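Local coordinates for GTPase activator-like protein (Chaetomium thermophilum, PDB 6SSH) that probably stimulates GTP hydrolysis by a small GTPase, the chain being the Rap/Ran-GAP-type domain of a larger, TSC2-like protein, at residues 34-44 with 56-67. Sequence-based numbering, arbitrary orientation.
Sequences LKGLGALTRLK and VNDMDGQYTYCW. With EDO (1,2-ethanediol), chain B; EDO (1,2-ethanediol), chain E.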
ATOM      1  N   LEU A  34       2.913  -5.396   7.303  1.00 11.93           N
ATOM      2  CA  LEU A  34       4.029  -4.551   6.834  1.00 12.24           C
ATOM      3  C   LEU A  34       5.395  -5.175   7.052  1.00 12.56           C
ATOM      4  O   LEU A  34       6.250  -5.142   6.159  1.00 13.26           O
ATOM      5  CB  LEU A  34       4.008  -3.232   7.599  1.00 11.63           C
ATOM      6  CG  LEU A  34       2.842  -2.271   7.264  1.00 12.69           C
ATOM      7  CD1 LEU A  34       3.038  -1.011   8.111  1.00 12.41           C
ATOM      8  CD2 LEU A  34       2.789  -1.934   5.803  1.00 14.24           C
ATOM      9  N   LYS A  35       5.557  -5.828   8.195  1.00 13.55           N
ATOM     10  CA  LYS A  35       6.827  -6.428   8.535  1.00 14.81           C
ATOM     11  C   LYS A  35       7.126  -7.602   7.650  1.00 17.30           C
ATOM     12  O   LYS A  35       8.289  -7.966   7.482  1.00 18.34           O
ATOM     13  CB  LYS A  35       6.824  -6.839  10.011  1.00 18.34           C
ATOM     14  CG  LYS A  35       6.846  -5.660  10.931  1.00 21.83           C
ATOM     15  CD  LYS A  35       6.786  -6.105  12.388  1.00 30.02           C
ATOM     16  CE  LYS A  35       6.477  -4.952  13.315  1.00 40.96           C
ATOM     17  NZ  LYS A  35       6.566  -5.352  14.760  1.00 44.20           N
ATOM     18  N   GLY A  36       6.100  -8.251   7.080  1.00 15.85           N
ATOM     19  CA  GLY A  36       6.359  -9.282   6.101  1.00 15.90           C
ATOM     20  C   GLY A  36       6.554  -8.806   4.680  1.00 15.68           C
ATOM     21  O   GLY A  36       7.177  -9.460   3.824  1.00 16.89           O
ATOM     22  N   LEU A  37       6.052  -7.616   4.398  1.00 14.12           N
ATOM     23  CA  LEU A  37       6.091  -7.066   3.086  1.00 14.42           C
ATOM     24  C   LEU A  37       7.477  -6.608   2.743  1.00 12.63           C
ATOM     25  O   LEU A  37       7.944  -6.774   1.620  1.00 14.45           O
ATOM     26  CB  LEU A  37       5.150  -5.859   3.069  1.00 20.19           C
ATOM     27  CG  LEU A  37       4.721  -5.331   1.757  1.00 21.07           C
ATOM     28  CD1 LEU A  37       3.973  -6.382   0.899  1.00 15.27           C
ATOM     29  CD2 LEU A  37       3.832  -4.123   2.038  1.00 15.23           C
ATOM     30  N   GLY A  38       8.185  -6.021   3.717  1.00 13.78           N
ATOM     31  CA  GLY A  38       9.525  -5.558   3.482  1.00 13.43           C
ATOM     32  C   GLY A  38      10.271  -5.352   4.784  1.00 14.48           C
ATOM     33  O   GLY A  38       9.726  -5.592   5.869  1.00 15.34           O
ATOM     34  N   ALA A  39      11.532  -4.974   4.669  1.00 13.79           N
ATOM     35  CA  ALA A  39      12.342  -4.672   5.859  1.00 14.13           C
ATOM     36  C   ALA A  39      12.203  -3.209   6.244  1.00 13.10           C
ATOM     37  O   ALA A  39      12.210  -2.327   5.401  1.00 12.72           O
ATOM     38  CB  ALA A  39      13.752  -4.959   5.619  1.00 17.20           C
ATOM     39  N   LEU A  40      12.158  -2.983   7.547  1.00 14.32           N
ATOM     40  CA  LEU A  40      12.145  -1.606   8.066  1.00 13.50           C
ATOM     41  C   LEU A  40      13.501  -0.949   7.779  1.00 13.51           C
ATOM     42  O   LEU A  40      14.557  -1.522   8.099  1.00 14.89           O
ATOM     43  CB  LEU A  40      11.896  -1.685   9.563  1.00 16.06           C
ATOM     44  CG  LEU A  40      11.622  -0.308  10.177  1.00 15.48           C
ATOM     45  CD1 LEU A  40      10.270   0.207   9.894  1.00 15.25           C
ATOM     46  CD2 LEU A  40      11.898  -0.332  11.703  1.00 19.43           C
ATOM     47  N   THR A  41      13.459   0.210   7.145  1.00 11.18           N
ATOM     48  CA  THR A  41      14.653   0.841   6.616  0.74 11.71           C
ATOM     49  C   THR A  41      14.658   2.329   6.977  1.00 11.53           C
ATOM     50  O   THR A  41      13.645   3.013   6.774  1.00 10.82           O
ATOM     51  CB  THR A  41      14.708   0.617   5.115  0.74 13.73           C
ATOM     52  OG1 THR A  41      14.633  -0.799   4.879  0.74 13.39           O
ATOM     53  CG2 THR A  41      16.009   1.082   4.516  0.74 15.80           C
ATOM     54  N   ARG A  42      15.772   2.802   7.538  1.00 11.16           N
ATOM     55  CA  ARG A  42      15.920   4.200   7.932  1.00 10.11           C
ATOM     56  C   ARG A  42      16.081   5.086   6.697  1.00 10.94           C
ATOM     57  O   ARG A  42      16.872   4.794   5.801  1.00 14.11           O
ATOM     58  CB  ARG A  42      17.147   4.330   8.857  1.00 11.75           C
ATOM     59  CG  ARG A  42      17.318   5.719   9.475  1.00 11.00           C
ATOM     60  CD  ARG A  42      16.328   5.970  10.660  1.00 11.26           C
ATOM     61  NE  ARG A  42      16.542   7.292  11.266  1.00 11.89           N
ATOM     62  CZ  ARG A  42      16.111   8.429  10.684  1.00 10.64           C
ATOM     63  NH1 ARG A  42      15.378   8.461   9.555  1.00 10.33           N
ATOM     64  NH2 ARG A  42      16.421   9.578  11.301  1.00 11.79           N
ATOM     65  N   LEU A  43      15.348   6.200   6.665  1.00 10.40           N
ATOM     66  CA  LEU A  43      15.374   7.078   5.484  1.00 10.63           C
ATOM     67  C   LEU A  43      16.455   8.179   5.504  1.00 11.31           C
ATOM     68  O   LEU A  43      16.993   8.511   4.454  1.00 12.25           O
ATOM     69  CB  LEU A  43      14.010   7.728   5.278  1.00 10.53           C
ATOM     70  CG  LEU A  43      12.963   6.733   4.737  1.00  9.93           C
ATOM     71  CD1 LEU A  43      11.603   7.343   4.854  1.00 10.51           C
ATOM     72  CD2 LEU A  43      13.285   6.408   3.256  1.00 12.38           C
ATOM     73  N   LYS A  44      16.809   8.712   6.673  1.00 10.61           N
ATOM     74  CA  LYS A  44      17.760   9.820   6.708  1.00 11.51           C
ATOM     75  C   LYS A  44      19.113   9.330   6.320  1.00 13.35           C
ATOM     76  O   LYS A  44      19.626   8.387   6.913  1.00 13.61           O
ATOM     77  CB  LYS A  44      17.781  10.463   8.092  1.00 12.12           C
ATOM     78  CG  LYS A  44      18.728  11.660   8.129  1.00 12.40           C
ATOM     79  CD  LYS A  44      18.808  12.311   9.497  1.00 15.27           C
ATOM     80  CE  LYS A  44      17.589  13.181   9.729  1.00 16.05           C
ATOM     81  NZ  LYS A  44      17.755  13.915  11.060  1.00 17.50           N
ATOM     82  N   VAL A  56      16.651  13.705   3.788  1.00 11.90           N
ATOM     83  CA  VAL A  56      17.361  14.836   4.458  1.00 12.71           C
ATOM     84  C   VAL A  56      16.854  15.120   5.844  1.00 14.26           C
ATOM     85  O   VAL A  56      17.624  15.195   6.793  1.00 16.69           O
ATOM     86  CB  VAL A  56      17.253  16.113   3.576  1.00 13.43           C
ATOM     87  CG1 VAL A  56      18.031  17.278   4.204  1.00 16.72           C
ATOM     88  CG2 VAL A  56      17.814  15.830   2.262  1.00 15.38           C
ATOM     89  N   ASN A  57      15.552  15.342   5.981  1.00 12.59           N
ATOM     90  CA  ASN A  57      14.990  15.827   7.198  1.00 15.00           C
ATOM     91  C   ASN A  57      13.853  15.045   7.771  1.00 14.24           C
ATOM     92  O   ASN A  57      13.115  15.536   8.612  1.00 14.76           O
ATOM     93  CB  ASN A  57      14.440  17.291   7.049  1.00 19.63           C
ATOM     94  CG  ASN A  57      15.435  18.288   6.478  1.00 30.09           C
ATOM     95  OD1 ASN A  57      16.418  18.624   7.125  1.00 33.20           O
ATOM     96  ND2 ASN A  57      15.136  18.814   5.289  1.00 31.24           N
ATOM     97  N   ASP A  58      13.669  13.793   7.309  1.00 11.78           N
ATOM     98  CA  ASP A  58      12.603  12.920   7.820  1.00 11.75           C
ATOM     99  C   ASP A  58      11.215  13.514   7.632  1.00 11.66           C
ATOM    100  O   ASP A  58      10.300  13.167   8.347  1.00 11.57           O
ATOM    101  CB  ASP A  58      12.809  12.514   9.272  1.00 11.69           C
ATOM    102  CG  ASP A  58      14.026  11.631   9.496  1.00 11.27           C
ATOM    103  OD1 ASP A  58      14.361  10.844   8.563  1.00 11.70           O
ATOM    104  OD2 ASP A  58      14.641  11.695  10.614  1.00 11.94           O
ATOM    105  N   MET A  59      11.045  14.304   6.586  1.00 10.66           N
ATOM    106  CA  MET A  59       9.757  14.910   6.333  1.00 11.24           C
ATOM    107  C   MET A  59       8.671  13.865   6.054  1.00 11.61           C
ATOM    108  O   MET A  59       7.487  14.086   6.360  1.00 12.32           O
ATOM    109  CB  MET A  59       9.882  15.835   5.114  1.00 13.46           C
ATOM    110  CG  MET A  59       8.540  16.475   4.769  1.00 16.21           C
ATOM    111  SD  MET A  59       8.772  17.657   3.398  1.00 21.38           S
ATOM    112  CE  MET A  59       9.000  16.672   1.987  1.00 27.33           C
ATOM    113  N   ASP A  60       9.077  12.735   5.456  1.00 10.51           N
ATOM    114  CA  ASP A  60       8.145  11.662   5.133  1.00 10.19           C
ATOM    115  C   ASP A  60       8.220  10.542   6.177  1.00  9.42           C
ATOM    116  O   ASP A  60       7.708   9.429   5.921  1.00 11.22           O
ATOM    117  CB  ASP A  60       8.446  11.114   3.751  1.00 11.13           C
ATOM    118  CG  ASP A  60       8.228  12.151   2.690  1.00 10.74           C
ATOM    119  OD1 ASP A  60       7.156  12.829   2.695  1.00 12.21           O
ATOM    120  OD2 ASP A  60       9.103  12.394   1.870  1.00 11.94           O
ATOM    121  N   GLY A  61       8.801  10.800   7.343  1.00  9.48           N
ATOM    122  CA  GLY A  61       8.945   9.798   8.372  1.00 10.88           C
ATOM    123  C   GLY A  61      10.381   9.324   8.484  1.00 10.00           C
ATOM    124  O   GLY A  61      11.146   9.473   7.545  1.00 10.18           O
ATOM    125  N   GLN A  62      10.690   8.715   9.609  1.00 10.11           N
ATOM    126  CA  GLN A  62      12.013   8.161   9.847  1.00  9.41           C
ATOM    127  C   GLN A  62      12.261   6.843   9.130  1.00 10.21           C
ATOM    128  O   GLN A  62      13.413   6.532   8.777  1.00 10.74           O
ATOM    129  CB  GLN A  62      12.306   8.035  11.340  1.00 11.05           C
ATOM    130  CG  GLN A  62      12.310   9.372  12.057  1.00 12.21           C
ATOM    131  CD  GLN A  62      12.455   9.195  13.521  1.00 17.59           C
ATOM    132  OE1 GLN A  62      12.735   8.094  14.014  1.00 22.37           O
ATOM    133  NE2 GLN A  62      12.243  10.273  14.263  1.00 23.03           N
ATOM    134  N   TYR A  63      11.222   6.069   8.886  1.00 10.17           N
ATOM    135  CA  TYR A  63      11.332   4.703   8.341  1.00  9.74           C
ATOM    136  C   TYR A  63      10.332   4.420   7.244  1.00 10.75           C
ATOM    137  O   TYR A  63       9.244   4.945   7.252  1.00  9.86           O
ATOM    138  CB  TYR A  63      11.141   3.673   9.441  1.00  9.64           C
ATOM    139  CG  TYR A  63      12.213   3.683  10.470  1.00 10.42           C
ATOM    140  CD1 TYR A  63      12.067   4.435  11.650  1.00 11.40           C
ATOM    141  CD2 TYR A  63      13.405   2.972  10.307  1.00 10.35           C
ATOM    142  CE1 TYR A  63      13.078   4.513  12.604  1.00 12.55           C
ATOM    143  CE2 TYR A  63      14.409   3.015  11.277  1.00 12.26           C
ATOM    144  CZ  TYR A  63      14.244   3.789  12.394  1.00 12.00           C
ATOM    145  OH  TYR A  63      15.217   3.832  13.358  1.00 13.54           O
ATOM    146  N   THR A  64      10.715   3.552   6.311  1.00 10.37           N
ATOM    147  CA  THR A  64       9.752   2.891   5.439  1.00  9.40           C
ATOM    148  C   THR A  64      10.071   1.392   5.423  1.00  9.37           C
ATOM    149  O   THR A  64      10.924   0.938   6.181  1.00 10.51           O
ATOM    150  CB  THR A  64       9.738   3.535   4.082  1.00  9.52           C
ATOM    151  OG1 THR A  64       8.530   3.052   3.470  1.00 11.24           O
ATOM    152  CG2 THR A  64      10.933   3.228   3.259  1.00 11.81           C
ATOM    153  N   TYR A  65       9.324   0.671   4.617  1.00  9.36           N
ATOM    154  CA  TYR A  65       9.546  -0.730   4.380  1.00  9.83           C
ATOM    155  C   TYR A  65      10.000  -0.905   2.929  1.00 11.26           C
ATOM    156  O   TYR A  65       9.452  -0.278   2.019  1.00 11.11           O
ATOM    157  CB  TYR A  65       8.251  -1.543   4.657  1.00 11.50           C
ATOM    158  CG  TYR A  65       7.904  -1.597   6.123  1.00 10.43           C
ATOM    159  CD1 TYR A  65       7.142  -0.586   6.705  1.00 11.36           C
ATOM    160  CD2 TYR A  65       8.390  -2.603   6.949  1.00 11.52           C
ATOM    161  CE1 TYR A  65       6.888  -0.605   8.043  1.00 11.90           C
ATOM    162  CE2 TYR A  65       8.123  -2.649   8.277  1.00 13.52           C
ATOM    163  CZ  TYR A  65       7.345  -1.637   8.823  1.00 12.64           C
ATOM    164  OH  TYR A  65       7.077  -1.698  10.180  1.00 16.19           O
ATOM    165  N   CYS A  66      10.987  -1.794   2.742  1.00 11.49           N
ATOM    166  CA  CYS A  66      11.593  -1.987   1.423  1.00 12.48           C
ATOM    167  C   CYS A  66      11.837  -3.467   1.163  1.00 13.37           C
ATOM    168  O   CYS A  66      12.182  -4.222   2.053  1.00 13.89           O
ATOM    169  CB  CYS A  66      12.943  -1.249   1.329  1.00 11.42           C
ATOM    170  SG  CYS A  66      12.828   0.518   1.583  1.00 14.70           S
ATOM    171  N   TRP A  67      11.783  -3.819  -0.112  1.00 12.10           N
ATOM    172  CA  TRP A  67      12.057  -5.198  -0.553  1.00 11.76           C
ATOM    173  C   TRP A  67      13.066  -5.220  -1.651  1.00 13.33           C
ATOM    174  O   TRP A  67      13.034  -4.365  -2.520  1.00 14.75           O
ATOM    175  CB  TRP A  67      10.760  -5.813  -1.085  1.00 14.35           C
ATOM    176  CG  TRP A  67      10.949  -7.071  -1.823  1.00 21.22           C
ATOM    177  CD1 TRP A  67      11.135  -7.230  -3.185  1.00 21.58           C
ATOM    178  CD2 TRP A  67      10.999  -8.317  -1.251  1.00 20.41           C
ATOM    179  NE1 TRP A  67      11.288  -8.542  -3.473  1.00 20.56           N
ATOM    180  CE2 TRP A  67      11.204  -9.254  -2.307  1.00 18.95           C
ATOM    181  CE3 TRP A  67      10.855  -8.790   0.039  1.00 17.98           C
ATOM    182  CZ2 TRP A  67      11.287 -10.639  -2.105  1.00 25.65           C
ATOM    183  CZ3 TRP A  67      10.917 -10.180   0.240  1.00 19.43           C
ATOM    184  CH2 TRP A  67      11.151 -11.086  -0.813  1.00 22.59           C
TER
HETATM  185  C1  EDO B 301       7.727   7.843  11.859  1.00 16.72           C
HETATM  186  O1  EDO B 301       8.878   8.728  11.827  1.00 17.28           O
HETATM  187  C2  EDO B 301       8.056   6.486  11.252  1.00 15.65           C
HETATM  188  O2  EDO B 301       8.374   6.585   9.878  1.00 12.27           O
HETATM  189  C1  EDO E 304       7.120   1.008  12.946  1.00 36.58           C
HETATM  190  O1  EDO E 304       6.342   0.698  11.756  1.00 31.32           O
HETATM  191  C2  EDO E 304       8.448   1.781  12.779  1.00 30.76           C
HETATM  192  O2  EDO E 304       8.295   3.090  12.206  1.00 21.09           O
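Tyr65 lies between two leucines of 34-44: Leu34 sets CB over one face of its ring, 4.0 Å from the centroid, and Leu40 lays CD1 over the opposite face. A flat aromatic suits this slot because both faces take C-H groups while the hydroxyl, with Leu40 CD1 beside it, lies within hydrogen-bonding distance of an ethanediol, probably from the crystallisation liquor. Leu40 runs between two tyrosines because its chi1 of -170° turns CG away from the backbone N, and its other branch, CD2, covers a face of Tyr63. The opposite face of Tyr63 receives Arg42 CD, 3.5 Å from Tyr63 CZ. A bend at chi2 (77°) lays CD on the ring, and the chain beyond it carries the guanidinium end-on to Asp58: Arg42 NH1 meets Asp58 OD1 at 2.8 Å in a nearly straight bond, and NH2 takes the syn lone pair of OD2, the two planes standing 42° apart. NH1 also donates to Gln62 O, which also accepts a hydrogen bond from Leu43 N. Lys44 adds a long salt bridge to Asp58.

Strands 39-42 and 63-67 pair antiparallel, Ala39 with Cys66 and Thr41 with Thr64 forming the hydrogen-bonded pairs. Ala39 O is gripped from opposite faces of its plane by Cys66 N and Thr41 OG1. Gly38, first to leave helix 28-37, brings its CA to 3.3 Å from Cys66 O, a close backbone approach that suits glycine. Strand 39-42, outermost in the mixed sheet, is thus held by aromatic-aliphatic packing near the helix and, beyond Tyr63, by a salt-bridge network in which Arg42 and Lys44 would probably keep Asp58 ionised.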